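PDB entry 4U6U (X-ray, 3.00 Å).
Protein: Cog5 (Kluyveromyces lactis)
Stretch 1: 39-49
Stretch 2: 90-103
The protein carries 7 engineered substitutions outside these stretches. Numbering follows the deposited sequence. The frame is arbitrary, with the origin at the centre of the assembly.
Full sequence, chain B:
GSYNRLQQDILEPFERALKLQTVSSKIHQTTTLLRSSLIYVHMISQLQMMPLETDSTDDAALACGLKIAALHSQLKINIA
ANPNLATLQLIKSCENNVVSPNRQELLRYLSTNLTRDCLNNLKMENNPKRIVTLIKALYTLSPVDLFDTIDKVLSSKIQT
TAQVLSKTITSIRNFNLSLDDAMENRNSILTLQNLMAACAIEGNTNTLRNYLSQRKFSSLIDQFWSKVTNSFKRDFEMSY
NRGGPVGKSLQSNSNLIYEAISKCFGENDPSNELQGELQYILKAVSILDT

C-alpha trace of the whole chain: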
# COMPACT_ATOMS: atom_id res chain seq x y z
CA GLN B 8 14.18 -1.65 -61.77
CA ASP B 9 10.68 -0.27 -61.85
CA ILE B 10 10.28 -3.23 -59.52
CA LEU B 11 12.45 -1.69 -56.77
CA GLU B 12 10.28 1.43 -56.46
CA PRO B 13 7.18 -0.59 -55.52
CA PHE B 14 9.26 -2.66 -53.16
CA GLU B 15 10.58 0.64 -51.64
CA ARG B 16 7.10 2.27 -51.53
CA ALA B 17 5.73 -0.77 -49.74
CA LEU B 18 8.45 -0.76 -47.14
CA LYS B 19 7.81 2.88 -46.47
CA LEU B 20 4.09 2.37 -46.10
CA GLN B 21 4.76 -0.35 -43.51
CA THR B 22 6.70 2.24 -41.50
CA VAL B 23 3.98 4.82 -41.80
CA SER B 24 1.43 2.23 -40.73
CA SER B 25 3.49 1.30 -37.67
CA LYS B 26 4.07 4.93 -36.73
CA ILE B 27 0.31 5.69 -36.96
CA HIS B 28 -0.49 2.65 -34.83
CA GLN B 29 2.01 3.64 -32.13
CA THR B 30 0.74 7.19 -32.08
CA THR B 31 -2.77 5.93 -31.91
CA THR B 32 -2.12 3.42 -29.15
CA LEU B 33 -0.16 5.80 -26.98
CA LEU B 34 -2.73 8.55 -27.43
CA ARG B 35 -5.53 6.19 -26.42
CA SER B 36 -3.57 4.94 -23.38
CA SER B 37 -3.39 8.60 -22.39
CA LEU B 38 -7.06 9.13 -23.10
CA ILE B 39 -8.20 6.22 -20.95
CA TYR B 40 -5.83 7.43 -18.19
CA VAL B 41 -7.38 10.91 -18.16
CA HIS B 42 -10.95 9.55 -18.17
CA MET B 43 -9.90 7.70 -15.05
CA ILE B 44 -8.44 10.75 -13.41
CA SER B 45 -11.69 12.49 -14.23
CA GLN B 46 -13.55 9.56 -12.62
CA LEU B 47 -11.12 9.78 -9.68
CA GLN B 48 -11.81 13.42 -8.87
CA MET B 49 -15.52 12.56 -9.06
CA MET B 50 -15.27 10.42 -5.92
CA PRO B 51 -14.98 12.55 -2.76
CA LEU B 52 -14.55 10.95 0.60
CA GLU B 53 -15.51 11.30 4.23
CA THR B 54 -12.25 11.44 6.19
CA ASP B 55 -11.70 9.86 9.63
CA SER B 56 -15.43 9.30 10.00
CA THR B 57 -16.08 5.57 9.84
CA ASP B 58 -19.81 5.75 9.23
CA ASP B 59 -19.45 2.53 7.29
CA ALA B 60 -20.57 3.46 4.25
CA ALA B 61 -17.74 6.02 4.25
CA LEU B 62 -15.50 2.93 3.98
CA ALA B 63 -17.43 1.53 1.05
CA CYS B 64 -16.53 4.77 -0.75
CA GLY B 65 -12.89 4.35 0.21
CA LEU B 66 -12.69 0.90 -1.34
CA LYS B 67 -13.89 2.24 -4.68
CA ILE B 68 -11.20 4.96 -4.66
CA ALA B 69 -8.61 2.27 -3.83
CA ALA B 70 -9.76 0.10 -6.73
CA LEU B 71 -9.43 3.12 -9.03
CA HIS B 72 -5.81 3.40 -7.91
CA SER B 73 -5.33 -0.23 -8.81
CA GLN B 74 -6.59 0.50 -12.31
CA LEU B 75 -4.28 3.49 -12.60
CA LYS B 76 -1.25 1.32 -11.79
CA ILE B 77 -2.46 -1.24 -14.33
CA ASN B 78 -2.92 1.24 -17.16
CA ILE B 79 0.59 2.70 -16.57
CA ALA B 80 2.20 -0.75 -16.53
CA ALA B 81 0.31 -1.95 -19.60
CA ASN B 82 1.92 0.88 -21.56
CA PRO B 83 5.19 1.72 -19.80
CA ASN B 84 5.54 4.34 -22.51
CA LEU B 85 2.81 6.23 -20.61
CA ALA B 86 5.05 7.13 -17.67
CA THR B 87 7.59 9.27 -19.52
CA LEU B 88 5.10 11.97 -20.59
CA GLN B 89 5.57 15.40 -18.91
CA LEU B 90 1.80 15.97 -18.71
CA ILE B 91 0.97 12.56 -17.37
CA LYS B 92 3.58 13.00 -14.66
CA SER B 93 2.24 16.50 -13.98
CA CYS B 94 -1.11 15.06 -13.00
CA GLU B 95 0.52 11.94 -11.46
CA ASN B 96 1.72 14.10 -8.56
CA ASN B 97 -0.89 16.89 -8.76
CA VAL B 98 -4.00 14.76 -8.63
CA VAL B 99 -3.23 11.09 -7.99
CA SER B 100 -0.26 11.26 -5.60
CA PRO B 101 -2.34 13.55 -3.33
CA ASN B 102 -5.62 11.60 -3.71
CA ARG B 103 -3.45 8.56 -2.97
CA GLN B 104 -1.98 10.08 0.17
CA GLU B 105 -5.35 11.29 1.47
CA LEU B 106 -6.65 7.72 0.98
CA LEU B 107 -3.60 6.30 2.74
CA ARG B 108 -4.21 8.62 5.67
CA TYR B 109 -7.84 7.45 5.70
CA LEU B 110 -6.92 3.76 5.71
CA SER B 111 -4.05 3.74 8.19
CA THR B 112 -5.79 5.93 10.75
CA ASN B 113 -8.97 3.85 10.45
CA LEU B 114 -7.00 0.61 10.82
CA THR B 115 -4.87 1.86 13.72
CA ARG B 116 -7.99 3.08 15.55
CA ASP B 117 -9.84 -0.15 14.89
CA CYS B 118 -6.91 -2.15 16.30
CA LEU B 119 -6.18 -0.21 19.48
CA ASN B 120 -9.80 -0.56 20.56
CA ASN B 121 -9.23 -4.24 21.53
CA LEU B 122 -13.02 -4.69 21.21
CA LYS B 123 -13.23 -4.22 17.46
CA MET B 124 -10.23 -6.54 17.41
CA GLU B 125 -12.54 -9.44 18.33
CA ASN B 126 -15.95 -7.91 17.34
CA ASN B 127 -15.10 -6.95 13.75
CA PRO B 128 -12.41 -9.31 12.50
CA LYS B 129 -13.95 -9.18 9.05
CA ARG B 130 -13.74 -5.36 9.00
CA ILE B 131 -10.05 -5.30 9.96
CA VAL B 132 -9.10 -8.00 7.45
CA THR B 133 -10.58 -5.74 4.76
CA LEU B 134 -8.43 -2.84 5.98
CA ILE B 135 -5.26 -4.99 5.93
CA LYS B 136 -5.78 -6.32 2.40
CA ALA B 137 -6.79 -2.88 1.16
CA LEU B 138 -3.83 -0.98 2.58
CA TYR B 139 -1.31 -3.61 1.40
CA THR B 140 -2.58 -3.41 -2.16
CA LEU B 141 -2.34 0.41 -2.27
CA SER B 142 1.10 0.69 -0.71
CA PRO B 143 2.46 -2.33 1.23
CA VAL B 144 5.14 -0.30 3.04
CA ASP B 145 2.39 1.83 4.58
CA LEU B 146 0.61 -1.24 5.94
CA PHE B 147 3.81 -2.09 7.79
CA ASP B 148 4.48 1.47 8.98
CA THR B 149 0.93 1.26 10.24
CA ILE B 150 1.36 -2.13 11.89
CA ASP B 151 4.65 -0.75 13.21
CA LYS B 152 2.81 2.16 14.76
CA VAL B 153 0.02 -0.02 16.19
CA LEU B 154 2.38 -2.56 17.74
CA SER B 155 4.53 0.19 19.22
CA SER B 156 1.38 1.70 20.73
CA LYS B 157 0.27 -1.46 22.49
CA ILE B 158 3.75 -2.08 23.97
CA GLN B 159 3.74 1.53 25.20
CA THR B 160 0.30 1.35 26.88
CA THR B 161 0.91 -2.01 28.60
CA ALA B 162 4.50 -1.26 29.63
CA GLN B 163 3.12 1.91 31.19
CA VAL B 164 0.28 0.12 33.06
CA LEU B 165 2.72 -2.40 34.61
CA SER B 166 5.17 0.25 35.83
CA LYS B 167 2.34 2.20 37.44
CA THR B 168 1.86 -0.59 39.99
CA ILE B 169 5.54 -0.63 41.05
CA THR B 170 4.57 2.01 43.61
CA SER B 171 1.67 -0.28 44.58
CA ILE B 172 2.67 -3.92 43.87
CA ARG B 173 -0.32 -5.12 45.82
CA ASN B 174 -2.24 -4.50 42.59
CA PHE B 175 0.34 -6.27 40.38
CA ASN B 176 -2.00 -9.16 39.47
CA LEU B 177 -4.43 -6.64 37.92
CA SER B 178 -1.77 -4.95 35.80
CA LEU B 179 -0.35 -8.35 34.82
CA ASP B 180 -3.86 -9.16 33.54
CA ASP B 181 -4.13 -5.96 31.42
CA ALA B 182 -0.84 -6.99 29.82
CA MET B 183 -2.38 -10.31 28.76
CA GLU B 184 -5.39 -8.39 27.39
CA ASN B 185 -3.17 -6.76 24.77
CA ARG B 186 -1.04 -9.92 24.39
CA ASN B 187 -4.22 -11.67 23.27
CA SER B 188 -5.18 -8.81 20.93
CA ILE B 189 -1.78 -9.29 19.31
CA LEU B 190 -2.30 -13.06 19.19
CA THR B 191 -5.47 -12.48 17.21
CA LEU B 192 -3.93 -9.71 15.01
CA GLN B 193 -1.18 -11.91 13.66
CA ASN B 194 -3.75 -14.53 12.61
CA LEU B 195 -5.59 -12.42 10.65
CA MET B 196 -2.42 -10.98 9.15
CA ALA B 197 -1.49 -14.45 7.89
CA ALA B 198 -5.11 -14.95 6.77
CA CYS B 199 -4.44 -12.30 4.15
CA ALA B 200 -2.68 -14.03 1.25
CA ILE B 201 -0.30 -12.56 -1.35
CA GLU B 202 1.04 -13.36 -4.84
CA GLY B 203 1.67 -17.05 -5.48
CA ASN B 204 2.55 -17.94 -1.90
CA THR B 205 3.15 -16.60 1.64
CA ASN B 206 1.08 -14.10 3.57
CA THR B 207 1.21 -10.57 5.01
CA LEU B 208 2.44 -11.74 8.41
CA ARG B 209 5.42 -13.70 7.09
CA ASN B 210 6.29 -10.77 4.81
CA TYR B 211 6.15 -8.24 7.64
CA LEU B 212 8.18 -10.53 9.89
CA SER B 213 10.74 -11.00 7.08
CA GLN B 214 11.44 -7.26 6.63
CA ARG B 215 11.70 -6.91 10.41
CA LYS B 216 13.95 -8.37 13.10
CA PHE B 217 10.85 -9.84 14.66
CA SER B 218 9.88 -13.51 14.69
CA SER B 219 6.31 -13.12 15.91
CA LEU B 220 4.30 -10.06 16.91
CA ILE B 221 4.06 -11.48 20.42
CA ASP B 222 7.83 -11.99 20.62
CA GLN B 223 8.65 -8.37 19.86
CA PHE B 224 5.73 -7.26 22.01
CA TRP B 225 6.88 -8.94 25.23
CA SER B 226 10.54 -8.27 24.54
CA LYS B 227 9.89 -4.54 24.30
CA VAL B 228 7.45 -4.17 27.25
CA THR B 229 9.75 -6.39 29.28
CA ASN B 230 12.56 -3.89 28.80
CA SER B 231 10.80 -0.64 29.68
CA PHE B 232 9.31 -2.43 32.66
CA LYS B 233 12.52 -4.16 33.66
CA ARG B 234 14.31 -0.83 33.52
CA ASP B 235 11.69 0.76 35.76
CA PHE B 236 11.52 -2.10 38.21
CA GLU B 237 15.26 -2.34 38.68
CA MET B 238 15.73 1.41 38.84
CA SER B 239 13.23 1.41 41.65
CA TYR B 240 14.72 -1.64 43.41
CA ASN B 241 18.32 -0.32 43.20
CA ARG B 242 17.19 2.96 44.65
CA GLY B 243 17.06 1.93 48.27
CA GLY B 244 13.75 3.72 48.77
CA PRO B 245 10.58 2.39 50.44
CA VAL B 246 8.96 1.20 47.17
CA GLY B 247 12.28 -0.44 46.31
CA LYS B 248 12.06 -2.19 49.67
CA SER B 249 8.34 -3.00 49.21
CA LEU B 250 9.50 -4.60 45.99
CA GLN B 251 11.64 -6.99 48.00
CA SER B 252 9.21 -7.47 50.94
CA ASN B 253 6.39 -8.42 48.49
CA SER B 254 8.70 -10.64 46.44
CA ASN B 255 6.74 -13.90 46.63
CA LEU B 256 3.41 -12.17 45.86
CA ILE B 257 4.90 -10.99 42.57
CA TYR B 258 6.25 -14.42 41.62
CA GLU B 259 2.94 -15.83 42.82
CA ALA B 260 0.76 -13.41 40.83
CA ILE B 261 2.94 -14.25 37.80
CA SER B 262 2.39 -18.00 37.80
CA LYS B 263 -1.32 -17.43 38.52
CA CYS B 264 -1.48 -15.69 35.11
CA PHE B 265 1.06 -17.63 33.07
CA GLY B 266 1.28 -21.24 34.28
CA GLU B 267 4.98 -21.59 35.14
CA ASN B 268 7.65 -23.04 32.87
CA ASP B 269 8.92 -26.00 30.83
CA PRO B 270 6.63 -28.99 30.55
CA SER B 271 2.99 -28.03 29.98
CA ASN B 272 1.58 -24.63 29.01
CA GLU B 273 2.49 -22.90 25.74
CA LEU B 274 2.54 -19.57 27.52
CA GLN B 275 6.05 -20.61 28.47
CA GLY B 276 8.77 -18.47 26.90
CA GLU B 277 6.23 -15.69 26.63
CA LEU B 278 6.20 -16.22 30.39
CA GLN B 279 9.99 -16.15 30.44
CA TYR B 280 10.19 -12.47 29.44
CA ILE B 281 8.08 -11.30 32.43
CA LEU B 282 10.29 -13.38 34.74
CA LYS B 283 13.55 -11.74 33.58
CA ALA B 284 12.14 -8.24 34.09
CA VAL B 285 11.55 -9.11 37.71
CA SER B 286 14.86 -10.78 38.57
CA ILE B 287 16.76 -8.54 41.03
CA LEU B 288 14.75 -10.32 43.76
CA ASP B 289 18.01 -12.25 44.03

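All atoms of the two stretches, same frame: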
# COMPACT_ATOMS: atom_id res chain seq x y z
N ILE B 39 -7.66 7.06 -22.00
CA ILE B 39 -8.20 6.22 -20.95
C ILE B 39 -7.71 6.66 -19.57
O ILE B 39 -8.49 6.74 -18.62
CB ILE B 39 -7.85 4.74 -21.18
CG1 ILE B 39 -8.29 4.28 -22.57
CG2 ILE B 39 -8.49 3.85 -20.14
CD1 ILE B 39 -8.08 2.77 -22.83
N TYR B 40 -6.42 6.98 -19.46
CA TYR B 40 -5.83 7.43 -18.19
C TYR B 40 -6.58 8.65 -17.66
O TYR B 40 -7.10 8.64 -16.54
CB TYR B 40 -4.35 7.77 -18.36
CG TYR B 40 -3.60 8.17 -17.10
CD1 TYR B 40 -3.18 7.20 -16.18
CD2 TYR B 40 -3.29 9.50 -16.84
CE1 TYR B 40 -2.47 7.56 -15.04
CE2 TYR B 40 -2.59 9.86 -15.70
CZ TYR B 40 -2.19 8.89 -14.80
OH TYR B 40 -1.49 9.25 -13.66
N VAL B 41 -6.65 9.69 -18.49
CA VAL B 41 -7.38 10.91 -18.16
C VAL B 41 -8.85 10.69 -17.75
O VAL B 41 -9.33 11.26 -16.76
CB VAL B 41 -7.32 11.88 -19.34
CG1 VAL B 41 -8.54 12.80 -19.39
CG2 VAL B 41 -6.02 12.65 -19.27
N HIS B 42 -9.57 9.86 -18.50
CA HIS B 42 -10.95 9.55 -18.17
C HIS B 42 -11.04 8.99 -16.76
O HIS B 42 -12.05 9.16 -16.07
CB HIS B 42 -11.55 8.53 -19.14
CG HIS B 42 -12.27 9.15 -20.29
ND1 HIS B 42 -11.75 9.18 -21.56
CD2 HIS B 42 -13.47 9.76 -20.36
CE1 HIS B 42 -12.60 9.78 -22.37
NE2 HIS B 42 -13.66 10.14 -21.66
N MET B 43 -9.98 8.30 -16.37
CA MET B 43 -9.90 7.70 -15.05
C MET B 43 -9.61 8.74 -13.99
O MET B 43 -10.23 8.74 -12.94
CB MET B 43 -8.83 6.62 -15.06
CG MET B 43 -9.28 5.40 -15.80
SD MET B 43 -8.49 3.97 -15.10
CE MET B 43 -6.81 4.29 -15.63
N ILE B 44 -8.68 9.63 -14.28
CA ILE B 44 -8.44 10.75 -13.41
C ILE B 44 -9.69 11.61 -13.24
O ILE B 44 -10.00 12.08 -12.15
CB ILE B 44 -7.27 11.57 -13.94
CG1 ILE B 44 -6.00 10.80 -13.64
CG2 ILE B 44 -7.21 12.94 -13.29
CD1 ILE B 44 -4.79 11.64 -13.53
N SER B 45 -10.42 11.80 -14.33
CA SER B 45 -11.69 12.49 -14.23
C SER B 45 -12.59 11.74 -13.25
O SER B 45 -13.12 12.34 -12.31
CB SER B 45 -12.35 12.59 -15.60
OG SER B 45 -11.57 13.40 -16.47
N GLN B 46 -12.72 10.43 -13.45
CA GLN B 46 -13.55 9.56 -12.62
C GLN B 46 -13.05 9.50 -11.18
O GLN B 46 -13.82 9.23 -10.25
CB GLN B 46 -13.57 8.14 -13.19
CG GLN B 46 -14.81 7.33 -12.82
CD GLN B 46 -15.97 7.55 -13.80
OE1 GLN B 46 -15.77 7.83 -14.99
NE2 GLN B 46 -17.19 7.41 -13.28
N LEU B 47 -11.76 9.75 -11.00
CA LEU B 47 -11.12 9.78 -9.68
C LEU B 47 -11.59 10.99 -8.90
O LEU B 47 -12.06 10.87 -7.77
CB LEU B 47 -9.60 9.80 -9.80
CG LEU B 47 -8.78 8.94 -8.85
CD1 LEU B 47 -7.56 9.73 -8.38
CD2 LEU B 47 -9.60 8.47 -7.69
N GLN B 48 -11.42 12.17 -9.50
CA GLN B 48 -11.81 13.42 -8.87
C GLN B 48 -13.32 13.53 -8.68
O GLN B 48 -13.80 14.48 -8.06
CB GLN B 48 -11.35 14.60 -9.71
CG GLN B 48 -9.87 14.79 -9.81
CD GLN B 48 -9.54 15.92 -10.75
OE1 GLN B 48 -9.95 15.92 -11.92
NE2 GLN B 48 -8.81 16.92 -10.25
N MET B 49 -14.06 12.54 -9.16
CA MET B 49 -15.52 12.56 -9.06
C MET B 49 -15.98 11.73 -7.87
O MET B 49 -17.18 11.60 -7.61
CB MET B 49 -16.14 12.05 -10.36
CG MET B 49 -17.48 12.65 -10.72
SD MET B 49 -17.89 12.43 -12.47
CE MET B 49 -17.62 10.67 -12.66
N LEU B 90 3.13 15.42 -18.97
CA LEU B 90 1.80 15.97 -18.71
C LEU B 90 0.99 14.87 -18.07
O LEU B 90 -0.11 15.09 -17.57
CB LEU B 90 1.15 16.50 -19.99
CG LEU B 90 0.85 18.01 -19.98
CD1 LEU B 90 -0.33 18.31 -19.11
CD2 LEU B 90 2.05 18.87 -19.55
N ILE B 91 1.52 13.66 -18.13
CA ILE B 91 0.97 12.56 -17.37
C ILE B 91 1.62 12.52 -15.99
O ILE B 91 0.96 12.21 -15.00
CB ILE B 91 1.20 11.22 -18.09
CG1 ILE B 91 -0.12 10.52 -18.32
CG2 ILE B 91 2.11 10.29 -17.30
CD1 ILE B 91 0.04 9.36 -19.27
N LYS B 92 2.90 12.85 -15.93
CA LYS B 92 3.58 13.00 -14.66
C LYS B 92 2.99 14.19 -13.91
O LYS B 92 2.71 14.10 -12.72
CB LYS B 92 5.09 13.14 -14.85
CG LYS B 92 5.82 11.81 -15.09
CD LYS B 92 7.24 12.03 -15.63
CE LYS B 92 8.06 10.73 -15.67
NZ LYS B 92 8.32 10.14 -14.31
N SER B 93 2.74 15.29 -14.62
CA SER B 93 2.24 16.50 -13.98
C SER B 93 0.88 16.34 -13.33
O SER B 93 0.50 17.15 -12.49
CB SER B 93 2.18 17.64 -15.00
OG SER B 93 3.49 18.06 -15.35
N CYS B 94 0.12 15.33 -13.72
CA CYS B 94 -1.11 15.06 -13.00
C CYS B 94 -0.86 13.88 -12.04
O CYS B 94 -1.61 13.68 -11.08
CB CYS B 94 -2.31 14.85 -13.94
SG CYS B 94 -2.34 13.47 -15.06
N GLU B 95 0.17 13.08 -12.32
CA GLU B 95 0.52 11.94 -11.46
C GLU B 95 0.85 12.39 -10.04
O GLU B 95 0.60 11.65 -9.08
CB GLU B 95 1.70 11.16 -12.05
CG GLU B 95 2.26 10.03 -11.16
CD GLU B 95 1.35 8.82 -11.02
OE1 GLU B 95 1.29 8.26 -9.90
OE2 GLU B 95 0.70 8.43 -12.01
N ASN B 96 1.41 13.59 -9.89
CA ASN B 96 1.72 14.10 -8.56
C ASN B 96 0.80 15.26 -8.14
O ASN B 96 0.81 15.66 -6.98
CB ASN B 96 3.20 14.51 -8.46
CG ASN B 96 3.52 15.79 -9.21
OD1 ASN B 96 3.28 16.89 -8.72
ND2 ASN B 96 4.09 15.64 -10.39
N ASN B 97 0.01 15.77 -9.07
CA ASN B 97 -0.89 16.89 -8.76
C ASN B 97 -2.30 16.44 -8.43
O ASN B 97 -3.04 17.17 -7.78
CB ASN B 97 -0.98 17.86 -9.94
CG ASN B 97 0.15 18.86 -9.95
OD1 ASN B 97 0.92 18.94 -9.00
ND2 ASN B 97 0.23 19.64 -11.02
N VAL B 98 -2.67 15.26 -8.89
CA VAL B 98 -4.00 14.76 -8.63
C VAL B 98 -3.94 13.39 -7.95
O VAL B 98 -4.57 13.20 -6.91
CB VAL B 98 -4.84 14.68 -9.92
CG1 VAL B 98 -6.23 14.17 -9.63
CG2 VAL B 98 -4.93 16.05 -10.58
N VAL B 99 -3.15 12.46 -8.49
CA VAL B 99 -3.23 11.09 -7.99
C VAL B 99 -2.34 10.88 -6.78
O VAL B 99 -2.76 10.25 -5.83
CB VAL B 99 -2.90 10.02 -9.08
CG1 VAL B 99 -2.49 10.68 -10.36
CG2 VAL B 99 -1.87 8.98 -8.59
N SER B 100 -1.11 11.40 -6.79
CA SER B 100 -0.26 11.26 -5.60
C SER B 100 -0.84 11.95 -4.33
O SER B 100 -0.62 11.48 -3.22
CB SER B 100 1.14 11.80 -5.91
OG SER B 100 1.85 12.09 -4.72
N PRO B 101 -1.59 13.06 -4.49
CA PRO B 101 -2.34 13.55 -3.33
C PRO B 101 -3.57 12.72 -2.97
O PRO B 101 -3.71 12.34 -1.81
CB PRO B 101 -2.78 14.95 -3.78
CG PRO B 101 -1.78 15.36 -4.76
CD PRO B 101 -1.46 14.11 -5.52
N ASN B 102 -4.45 12.46 -3.93
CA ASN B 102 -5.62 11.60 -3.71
C ASN B 102 -5.22 10.28 -3.06
O ASN B 102 -5.94 9.74 -2.21
CB ASN B 102 -6.35 11.33 -5.02
CG ASN B 102 -7.65 10.54 -4.83
OD1 ASN B 102 -7.62 9.33 -4.57
ND2 ASN B 102 -8.79 11.22 -4.97
N ARG B 103 -4.06 9.78 -3.47
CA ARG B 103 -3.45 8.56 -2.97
C ARG B 103 -3.17 8.76 -1.50
O ARG B 103 -3.67 8.03 -0.65
CB ARG B 103 -2.17 8.28 -3.75
CG ARG B 103 -1.50 6.94 -3.65
CD ARG B 103 -0.34 7.01 -4.64
NE ARG B 103 0.20 5.72 -5.03
CZ ARG B 103 1.14 5.07 -4.36
NH1 ARG B 103 1.64 5.59 -3.24
NH2 ARG B 103 1.58 3.90 -4.79

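A single hydrogen bond, given by Tyr40 OH to Glu95 OE2 at 2.9 Å, is the only one joining these two helical segments of Cog5, and it lies on the flank of a mainly apolar seam. It illustrates a general principle: a buried tyrosine can pack its ring as a hydrophobic side chain while its hydroxyl meets a polar partner. The ring, at chi1 t, reaches across the gap with Ile91 CD1 over one face, and Ile91 CG1 lies 3.6 Å from Tyr40 CD2. Cys94 SG instead approaches the edge, 3.7 Å from Tyr40 CE2. Glu95 starts sideways, but its chain bends back (chi2 p) to bring the carboxylate to the hydroxyl.

One turn on, Ile44 continues the seam. Its CD1 rests 3.4 Å from Cys94 SG and 4.0 Å from Val99 CG1, so the small thiol meets tyrosine and isoleucine together. The wider pi-type turn at 95-99 falls here, and both Val98 and Val99 point toward the first helix, their compact branches suiting the space beside Ile44. Val98 CG1 lies 4.0 Å from Ile44 CG2 and also meets the aliphatic part of exposed Gln48, 3.7 Å from its CG. Farther along, apolar Leu47 CD1 packs 3.6 Å from Asn102 CG, while Asn102 OD1 is satisfied by a hydrogen bond elsewhere in the structure. The helices cross at 38°, and the two stretches together bury 465 Å².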